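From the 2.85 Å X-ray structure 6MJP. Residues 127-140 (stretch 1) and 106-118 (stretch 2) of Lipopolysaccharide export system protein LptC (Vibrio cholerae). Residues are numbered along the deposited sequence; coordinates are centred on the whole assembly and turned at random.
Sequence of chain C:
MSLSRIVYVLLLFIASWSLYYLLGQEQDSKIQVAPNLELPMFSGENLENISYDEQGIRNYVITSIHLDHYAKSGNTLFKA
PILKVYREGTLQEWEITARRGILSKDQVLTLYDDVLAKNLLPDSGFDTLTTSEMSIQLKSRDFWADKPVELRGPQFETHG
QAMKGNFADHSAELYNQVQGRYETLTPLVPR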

# COMPACT_ATOMS: atom_id res chain seq x y z
N ASP C 127 58.94 -17.65 -60.17
CA ASP C 127 57.98 -16.56 -60.06
C ASP C 127 56.57 -17.03 -59.70
O ASP C 127 55.95 -16.44 -58.81
CB ASP C 127 57.94 -15.77 -61.37
CG ASP C 127 59.16 -14.89 -61.54
OD1 ASP C 127 59.76 -14.50 -60.52
OD2 ASP C 127 59.53 -14.59 -62.70
N THR C 128 56.06 -18.07 -60.36
CA THR C 128 54.65 -18.42 -60.24
C THR C 128 54.48 -19.94 -60.19
O THR C 128 55.23 -20.68 -60.83
CB THR C 128 53.84 -17.85 -61.41
OG1 THR C 128 54.33 -16.55 -61.74
CG2 THR C 128 52.37 -17.75 -61.04
N LEU C 129 53.47 -20.38 -59.44
CA LEU C 129 53.14 -21.80 -59.31
C LEU C 129 51.62 -21.93 -59.24
O LEU C 129 50.96 -21.17 -58.52
CB LEU C 129 53.79 -22.39 -58.05
CG LEU C 129 53.81 -23.91 -57.82
CD1 LEU C 129 54.83 -24.23 -56.75
CD2 LEU C 129 52.46 -24.46 -57.40
N THR C 130 51.07 -22.89 -59.99
CA THR C 130 49.63 -23.13 -60.01
C THR C 130 49.35 -24.63 -59.91
O THR C 130 50.14 -25.46 -60.38
CB THR C 130 48.96 -22.57 -61.28
OG1 THR C 130 49.59 -23.10 -62.45
CG2 THR C 130 49.04 -21.05 -61.30
N THR C 131 48.22 -24.97 -59.29
CA THR C 131 47.82 -26.36 -59.12
C THR C 131 46.35 -26.40 -58.69
O THR C 131 45.70 -25.37 -58.49
CB THR C 131 48.71 -27.11 -58.11
OG1 THR C 131 48.27 -28.46 -57.98
CG2 THR C 131 48.67 -26.44 -56.74
N SER C 132 45.82 -27.61 -58.57
CA SER C 132 44.42 -27.79 -58.22
C SER C 132 44.25 -27.73 -56.71
O SER C 132 43.65 -26.79 -56.17
CB SER C 132 43.91 -29.10 -58.81
OG SER C 132 43.98 -29.14 -60.23
N GLU C 133 44.84 -28.69 -56.02
CA GLU C 133 44.75 -28.82 -54.57
C GLU C 133 46.13 -28.88 -53.93
O GLU C 133 47.01 -29.62 -54.39
CB GLU C 133 43.98 -30.06 -54.18
CG GLU C 133 44.11 -30.39 -52.75
CD GLU C 133 45.04 -31.58 -52.49
OE1 GLU C 133 45.47 -32.25 -53.44
OE2 GLU C 133 45.35 -31.83 -51.31
N MET C 134 46.30 -28.14 -52.83
CA MET C 134 47.58 -28.12 -52.13
C MET C 134 47.38 -27.95 -50.63
O MET C 134 46.58 -27.12 -50.18
CB MET C 134 48.46 -27.00 -52.68
N SER C 135 48.14 -28.73 -49.86
CA SER C 135 48.19 -28.65 -48.41
C SER C 135 49.56 -28.16 -47.97
O SER C 135 50.58 -28.57 -48.53
CB SER C 135 47.93 -30.02 -47.76
OG SER C 135 46.70 -30.56 -48.19
N ILE C 136 49.59 -27.26 -46.99
CA ILE C 136 50.84 -26.73 -46.45
C ILE C 136 50.73 -26.65 -44.93
O ILE C 136 49.65 -26.35 -44.39
CB ILE C 136 51.20 -25.36 -47.07
CG1 ILE C 136 50.39 -24.22 -46.48
CG2 ILE C 136 50.92 -25.33 -48.56
CD1 ILE C 136 50.64 -22.95 -47.24
N GLN C 137 51.84 -26.93 -44.25
CA GLN C 137 51.93 -26.80 -42.79
C GLN C 137 52.67 -25.52 -42.47
O GLN C 137 53.90 -25.49 -42.49
CB GLN C 137 52.63 -28.01 -42.19
CG GLN C 137 51.89 -29.30 -42.35
CD GLN C 137 52.51 -30.42 -41.55
OE1 GLN C 137 53.44 -30.20 -40.78
NE2 GLN C 137 51.99 -31.63 -41.72
N LEU C 138 51.92 -24.47 -42.14
CA LEU C 138 52.50 -23.13 -41.99
C LEU C 138 53.64 -23.09 -40.98
O LEU C 138 54.59 -22.32 -41.16
CB LEU C 138 51.39 -22.16 -41.59
CG LEU C 138 50.57 -21.82 -42.84
CD1 LEU C 138 49.26 -21.12 -42.51
CD2 LEU C 138 51.43 -20.96 -43.73
N LYS C 139 53.57 -23.90 -39.93
CA LYS C 139 54.69 -24.00 -38.99
C LYS C 139 55.96 -24.45 -39.69
O LYS C 139 56.95 -23.72 -39.75
CB LYS C 139 54.33 -24.94 -37.84
CG LYS C 139 53.47 -26.13 -38.26
N SER C 140 55.96 -25.67 -40.24
CA SER C 140 57.15 -26.17 -40.93
C SER C 140 57.29 -25.60 -42.34
O SER C 140 58.38 -25.71 -42.91
CB SER C 140 57.13 -27.69 -41.01
OG SER C 140 56.02 -28.16 -41.76
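Stretch 2 106-118: DQVLTLYDDVLAK

Stretch 2 pairs with stretch 1 edge to edge as an antiparallel β-sheet neighbour, in two short ladders that are offset by one residue and joined through irregular backbone in both chain segments.

The first ladder sets strand 128-131 against 115-118. Their axes approach to 4.8 Å, with 166° between their N-to-C directions. The second sets 134-137 against 108-111, at 4.6 Å and a crossing angle of 162°. Because the strands run in opposite directions, the last residues of stretch 2 meet the first of stretch 1: Thr128 lies opposite Lys118 (CA to CA 4.7 Å), Leu129 opposite Ala117, Thr130 opposite Leu116 and Thr131 opposite Val115. After the break the partners are Met134 with Leu111, Ser135 with Thr110 (CA to CA 4.3 Å) and Ile136 with Leu109. Residue numbers sum to 246 in the first ladder and 245 in the second, so stretch 2 spends one more residue than stretch 1 in crossing the break.

The backbone carries the polar pairing. In the second ladder, Leu109 N donates to Ile136 O at 2.8 Å and Ile136 N to Leu109 O at 3.0 Å; Leu111 N to Met134 O and Met134 N to Leu111 O are both 2.9 Å, a regular set with similar angles. The first ladder is less even. Val115 N reaches Thr131 O at 3.1 Å and Leu129 N reaches Ala117 O at 2.9 Å, but their return bonds are weak: Thr131 N to Val115 O is long at 3.4 Å, while Ala117 N to Leu129 O, although only 2.8 Å, is strongly bent. At the residues between these pairs, CA-H groups approach the same carbonyls, as with Ser135 CA to Leu109 O at 3.1 Å and Thr110 CA to Met134 O at 3.4 Å.

The break does not continue this pattern. Ser132 O and Tyr112 O, two acceptors that cannot bond to each other, come within 2.5 Å. Asp114 has positive phi, and Val115 lies beside the break, its CG2 3.1 Å from Ser132 O. The side chain of Tyr112 starts away from stretch 1, yet its ring comes back so that CE1 lies 3.3 Å from Glu133 CG, a contact at the ring edge.

Side chains sort by face. Leu129, Thr131, Met134 and Ile136 share one face with Ala117, Val115, Leu111 and Leu109, and most of these are buried. There Leu129 CB meets Ala117 CB at 4.0 Å, Thr131 CG2 meets Val115 CG1 at 3.9 Å, and Ile136 CG1 meets Leu109 CB at 4.1 Å. The opposite face is more polar and partly exposed: Ser135 OG packs 3.1 Å from Thr110 CG2, and Thr128 CG2 reaches diagonally to Leu116 CD1 at 3.8 Å. Beyond the regular pairing, Leu138 CB rests 4.2 Å from Gln107 CG. The rule to read here is alternation: the largely buried face is mostly apolar, with Thr131 the exception, and the backbone hydrogen bonds follow the same alternation, falling at Leu129, Thr131, Met134 and Ile136.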

# COMPACT_ATOMS: atom_id res chain seq x y z
N ASP C 106 45.94 -28.64 -36.07
CA ASP C 106 47.37 -28.91 -36.24
C ASP C 106 48.02 -27.93 -37.21
O ASP C 106 49.16 -28.19 -37.65
CB ASP C 106 47.60 -30.35 -36.69
CG ASP C 106 47.60 -31.35 -35.53
OD1 ASP C 106 47.42 -30.94 -34.35
OD2 ASP C 106 47.78 -32.56 -35.80
N GLN C 107 47.33 -26.84 -37.56
CA GLN C 107 47.92 -25.76 -38.37
C GLN C 107 48.28 -26.24 -39.77
O GLN C 107 49.39 -26.00 -40.25
CB GLN C 107 49.16 -25.18 -37.67
CG GLN C 107 49.66 -23.81 -38.14
CD GLN C 107 48.84 -22.63 -37.61
OE1 GLN C 107 49.06 -21.48 -38.01
NE2 GLN C 107 47.89 -22.90 -36.73
N VAL C 108 47.35 -26.94 -40.42
CA VAL C 108 47.58 -27.52 -41.71
C VAL C 108 46.53 -26.98 -42.66
O VAL C 108 45.35 -27.30 -42.55
CB VAL C 108 47.57 -29.05 -41.68
CG1 VAL C 108 47.77 -29.57 -43.06
CG2 VAL C 108 48.63 -29.58 -40.71
N LEU C 109 46.97 -26.18 -43.62
CA LEU C 109 46.05 -25.53 -44.55
C LEU C 109 45.87 -26.40 -45.80
O LEU C 109 46.76 -27.19 -46.14
CB LEU C 109 46.61 -24.16 -44.89
CG LEU C 109 45.73 -23.37 -45.85
CD1 LEU C 109 44.24 -23.14 -45.43
CD2 LEU C 109 46.44 -22.08 -46.23
N THR C 110 44.70 -26.27 -46.46
CA THR C 110 44.32 -27.04 -47.66
C THR C 110 43.42 -26.20 -48.57
O THR C 110 42.33 -25.77 -48.19
CB THR C 110 43.59 -28.36 -47.30
OG1 THR C 110 44.08 -28.89 -46.06
CG2 THR C 110 43.76 -29.46 -48.39
N LEU C 111 43.88 -26.03 -49.82
CA LEU C 111 43.35 -25.10 -50.81
C LEU C 111 43.02 -25.85 -52.09
O LEU C 111 43.83 -26.63 -52.59
CB LEU C 111 44.32 -23.91 -51.11
CG LEU C 111 44.95 -23.20 -49.90
CD1 LEU C 111 46.07 -22.22 -50.34
CD2 LEU C 111 43.84 -22.50 -49.24
N TYR C 112 41.82 -25.60 -52.63
CA TYR C 112 41.12 -26.50 -53.54
C TYR C 112 40.85 -25.93 -54.93
O TYR C 112 41.15 -26.63 -55.90
CB TYR C 112 39.84 -26.99 -52.85
CG TYR C 112 40.09 -27.99 -51.75
CD1 TYR C 112 41.20 -28.81 -51.83
CD2 TYR C 112 39.19 -28.15 -50.66
CE1 TYR C 112 41.46 -29.76 -50.88
CE2 TYR C 112 39.45 -29.13 -49.68
CZ TYR C 112 40.56 -29.90 -49.82
OH TYR C 112 40.87 -30.85 -48.92
N ASP C 113 40.06 -24.91 -55.06
CA ASP C 113 39.65 -24.44 -56.36
C ASP C 113 40.54 -23.31 -56.86
O ASP C 113 40.63 -22.22 -56.26
CB ASP C 113 38.19 -24.04 -56.32
CG ASP C 113 37.27 -25.24 -56.55
OD1 ASP C 113 37.72 -26.36 -56.96
OD2 ASP C 113 36.08 -25.06 -56.30
N ASP C 114 41.28 -23.60 -57.93
CA ASP C 114 42.17 -22.63 -58.59
C ASP C 114 43.18 -22.09 -57.60
O ASP C 114 43.00 -20.98 -57.08
CB ASP C 114 41.36 -21.48 -59.20
CG ASP C 114 40.71 -21.86 -60.50
OD1 ASP C 114 41.06 -22.92 -61.02
OD2 ASP C 114 39.83 -21.08 -60.98
N VAL C 115 44.26 -22.84 -57.38
CA VAL C 115 45.33 -22.42 -56.47
C VAL C 115 46.37 -21.62 -57.23
O VAL C 115 46.81 -22.03 -58.31
CB VAL C 115 45.97 -23.65 -55.79
CG1 VAL C 115 47.24 -23.24 -55.05
CG2 VAL C 115 44.96 -24.32 -54.86
N LEU C 116 46.76 -20.47 -56.68
CA LEU C 116 47.84 -19.66 -57.22
C LEU C 116 48.88 -19.43 -56.13
O LEU C 116 48.55 -19.39 -54.94
CB LEU C 116 47.30 -18.31 -57.74
CG LEU C 116 48.25 -17.15 -58.01
CD1 LEU C 116 49.10 -17.44 -59.22
CD2 LEU C 116 47.47 -15.85 -58.21
N ALA C 117 50.14 -19.29 -56.55
CA ALA C 117 51.24 -19.11 -55.59
C ALA C 117 52.33 -18.26 -56.23
O ALA C 117 53.08 -18.76 -57.07
CB ALA C 117 51.80 -20.46 -55.14
N LYS C 118 52.44 -17.00 -55.83
CA LYS C 118 53.46 -16.11 -56.37
C LYS C 118 54.61 -15.97 -55.38
O LYS C 118 54.43 -16.01 -54.16
CB LYS C 118 52.87 -14.73 -56.69
CG LYS C 118 51.72 -14.76 -57.68